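Local coordinates for gSG7 salivary protein (Anopheles stephensi, PDB 6XMB) that inhibits the host kallikrein-kinin system by blocking reciprocal activation of coagulation factor XII and prekallikrein, and weakly inhibits the alternative complement pathway, at residues S74-G79 and A97-Y102. Residues are numbered along the deposited sequence; the frame is centred on the assembly and turned at random.
Sequences STFYAG and AAEPTY
Phe76 reaches across from its helix and lays its ring against Ala98, Glu99 and Tyr102, and most of the contact between 74-79 and 97-102 runs through it. Against Tyr102 it makes an offset stack, with ring centroids 4.6 Å apart and planes tilted by 24°. Phe76 CD2 sits over one face of the tyrosine ring, displaced toward its rim and 3.4 Å from Tyr102 CD2, while Tyr102 CB lies over a face of the phenylalanine in a CH-pi contact. At the edge of the Phe76 ring, near its plane, the methyl of Ala98 comes within 3.6 Å of Phe76 CD1. The far end of the ring lies against the backbone and CB of Glu99: Phe76 CE1 is 3.4 Å from Glu99 N and Phe76 CZ 3.6 Å from Glu99 CB; the two side chains then run side by side. Further along, Ala98 CB packs 4.0 Å from Gly79 CA, and with no side chain on Gly79 the backbones draw together, the CA atoms of Gly79 and Ala98 being 5.3 Å apart.

No hydrogen bond crosses between the two segments; what joins them directly is apolar and aromatic packing. In Phe76, CG is anti to the backbone N (chi1 -174°), which carries the ring over to the other helix. The polar ends of its neighbours are tied elsewhere: the carboxylate of Glu99 forms a salt bridge with Arg31, and the hydroxyl of Tyr102 hydrogen-bonds to the carbonyl of Ala32. Both partners belong to helix 6-49, whose Tyr28 also meets the Phe76 ring. Tyr77, pointing away from this contact, meets Tyr77 of the second subunit. The contact thus joins helices 59-80 and 92-116, locally antiparallel at 166°, with helix 6-49 alongside both, as packing within the helical Aegyptin C-terminal domain.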
ATOM      1  N   SER A  74       8.353  -5.154  -2.663  1.00 41.89           N
ATOM      2  CA  SER A  74       8.394  -5.185  -1.199  1.00 46.03           C
ATOM      3  C   SER A  74       9.503  -4.286  -0.680  1.00 46.78           C
ATOM      4  O   SER A  74       9.308  -3.519   0.264  1.00 51.37           O
ATOM      5  CB  SER A  74       8.600  -6.627  -0.686  1.00 53.25           C
ATOM      6  OG  SER A  74       7.588  -7.514  -1.143  1.00 54.58           O
ATOM      7  N   THR A  75      10.679  -4.351  -1.307  1.00 45.87           N
ATOM      8  CA  THR A  75      11.789  -3.484  -0.914  1.00 47.30           C
ATOM      9  C   THR A  75      11.479  -2.012  -1.172  1.00 45.25           C
ATOM     10  O   THR A  75      11.943  -1.145  -0.428  1.00 48.78           O
ATOM     11  CB  THR A  75      13.053  -3.892  -1.669  1.00 46.41           C
ATOM     12  OG1 THR A  75      13.231  -5.299  -1.533  1.00 49.60           O
ATOM     13  CG2 THR A  75      14.284  -3.178  -1.124  1.00 49.94           C
ATOM     14  N   PHE A  76      10.719  -1.707  -2.222  1.00 45.12           N
ATOM     15  CA  PHE A  76      10.340  -0.318  -2.467  1.00 45.69           C
ATOM     16  C   PHE A  76       9.427   0.177  -1.344  1.00 48.40           C
ATOM     17  O   PHE A  76       9.710   1.196  -0.709  1.00 51.84           O
ATOM     18  CB  PHE A  76       9.706  -0.200  -3.871  1.00 41.59           C
ATOM     19  CG  PHE A  76       9.380   1.237  -4.325  1.00 38.73           C
ATOM     20  CD1 PHE A  76       9.929   2.344  -3.708  1.00 42.41           C
ATOM     21  CD2 PHE A  76       8.512   1.446  -5.380  1.00 34.10           C
ATOM     22  CE1 PHE A  76       9.603   3.637  -4.135  1.00 44.12           C
ATOM     23  CE2 PHE A  76       8.183   2.717  -5.814  1.00 34.92           C
ATOM     24  CZ  PHE A  76       8.728   3.823  -5.188  1.00 37.56           C
ATOM     25  N   TYR A  77       8.405  -0.612  -0.983  1.00 42.49           N
ATOM     26  CA  TYR A  77       7.516  -0.216   0.119  1.00 46.47           C
ATOM     27  C   TYR A  77       8.238  -0.098   1.455  1.00 53.85           C
ATOM     28  O   TYR A  77       7.851   0.730   2.295  1.00 58.65           O
ATOM     29  CB  TYR A  77       6.353  -1.194   0.290  1.00 45.57           C
ATOM     30  CG  TYR A  77       5.259  -0.565   1.138  1.00 53.19           C
ATOM     31  CD1 TYR A  77       4.548   0.540   0.662  1.00 50.11           C
ATOM     32  CD2 TYR A  77       4.970  -1.028   2.415  1.00 58.25           C
ATOM     33  CE1 TYR A  77       3.568   1.140   1.422  1.00 55.87           C
ATOM     34  CE2 TYR A  77       3.989  -0.437   3.186  1.00 61.58           C
ATOM     35  CZ  TYR A  77       3.289   0.653   2.681  1.00 62.08           C
ATOM     36  OH  TYR A  77       2.308   1.273   3.413  1.00 67.13           O
ATOM     37  N   ALA A  78       9.246  -0.943   1.699  1.00 48.83           N
ATOM     38  CA  ALA A  78      10.028  -0.802   2.921  1.00 54.70           C
ATOM     39  C   ALA A  78      10.806   0.507   2.920  1.00 54.86           C
ATOM     40  O   ALA A  78      10.857   1.206   3.935  1.00 59.27           O
ATOM     41  CB  ALA A  78      10.967  -1.999   3.091  1.00 58.24           C
ATOM     42  N   GLY A  79      11.401   0.871   1.786  1.00 52.67           N
ATOM     43  CA  GLY A  79      12.101   2.143   1.718  1.00 56.26           C
ATOM     44  C   GLY A  79      11.170   3.328   1.878  1.00 58.27           C
ATOM     45  O   GLY A  79      11.523   4.330   2.503  1.00 64.99           O
ATOM     46  N   ALA A  97      14.333   8.534  -2.434  1.00 60.86           N
ATOM     47  CA  ALA A  97      15.483   7.677  -2.181  1.00 59.98           C
ATOM     48  C   ALA A  97      15.260   6.242  -2.643  1.00 57.02           C
ATOM     49  O   ALA A  97      16.198   5.596  -3.139  1.00 56.77           O
ATOM     50  CB  ALA A  97      15.822   7.698  -0.693  1.00 65.03           C
ATOM     51  N   ALA A  98      14.030   5.741  -2.510  1.00 56.64           N
ATOM     52  CA  ALA A  98      13.719   4.341  -2.774  1.00 51.60           C
ATOM     53  C   ALA A  98      13.264   4.076  -4.195  1.00 47.27           C
ATOM     54  O   ALA A  98      13.451   2.965  -4.698  1.00 46.21           O
ATOM     55  CB  ALA A  98      12.628   3.851  -1.817  1.00 51.64           C
ATOM     56  N   GLU A  99      12.645   5.048  -4.849  1.00 52.68           N
ATOM     57  CA  GLU A  99      12.136   4.787  -6.196  1.00 48.49           C
ATOM     58  C   GLU A  99      13.245   4.507  -7.192  1.00 46.36           C
ATOM     59  O   GLU A  99      13.109   3.542  -7.967  1.00 42.57           O
ATOM     60  CB  GLU A  99      11.250   5.944  -6.669  1.00 46.78           C
ATOM     61  CG  GLU A  99      10.687   5.623  -8.032  1.00 43.02           C
ATOM     62  CD  GLU A  99       9.697   6.629  -8.545  1.00 42.37           C
ATOM     63  OE1 GLU A  99      10.114   7.715  -9.023  1.00 43.83           O
ATOM     64  OE2 GLU A  99       8.493   6.321  -8.510  1.00 40.59           O
ATOM     65  N   PRO A 100      14.321   5.300  -7.287  1.00 46.90           N
ATOM     66  CA  PRO A 100      15.341   5.002  -8.308  1.00 47.90           C
ATOM     67  C   PRO A 100      15.929   3.604  -8.154  1.00 45.83           C
ATOM     68  O   PRO A 100      16.027   2.865  -9.137  1.00 43.60           O
ATOM     69  CB  PRO A 100      16.390   6.104  -8.090  1.00 50.03           C
ATOM     70  CG  PRO A 100      15.662   7.192  -7.364  1.00 51.91           C
ATOM     71  CD  PRO A 100      14.692   6.487  -6.488  1.00 51.11           C
ATOM     72  N   THR A 101      16.280   3.211  -6.930  1.00 48.61           N
ATOM     73  CA  THR A 101      16.695   1.833  -6.659  1.00 47.52           C
ATOM     74  C   THR A 101      15.707   0.824  -7.246  1.00 45.33           C
ATOM     75  O   THR A 101      16.104  -0.116  -7.937  1.00 44.13           O
ATOM     76  CB  THR A 101      16.841   1.642  -5.145  1.00 50.20           C
ATOM     77  OG1 THR A 101      17.876   2.503  -4.651  1.00 54.48           O
ATOM     78  CG2 THR A 101      17.158   0.191  -4.795  1.00 51.04           C
ATOM     79  N   TYR A 102      14.401   1.037  -7.021  1.00 45.38           N
ATOM     80  CA  TYR A 102      13.375   0.123  -7.527  1.00 41.82           C
ATOM     81  C   TYR A 102      13.307   0.130  -9.048  1.00 42.93           C
ATOM     82  O   TYR A 102      13.203  -0.931  -9.672  1.00 43.05           O
ATOM     83  CB  TYR A 102      12.025   0.502  -6.919  1.00 41.57           C
ATOM     84  CG  TYR A 102      10.773  -0.131  -7.527  1.00 40.59           C
ATOM     85  CD1 TYR A 102      10.426  -1.468  -7.249  1.00 36.87           C
ATOM     86  CD2 TYR A 102       9.901   0.628  -8.328  1.00 35.44           C
ATOM     87  CE1 TYR A 102       9.267  -2.036  -7.768  1.00 33.45           C
ATOM     88  CE2 TYR A 102       8.745   0.080  -8.852  1.00 31.81           C
ATOM     89  CZ  TYR A 102       8.414  -1.247  -8.564  1.00 34.20           C
ATOM     90  OH  TYR A 102       7.251  -1.798  -9.095  1.00 30.77           O
TER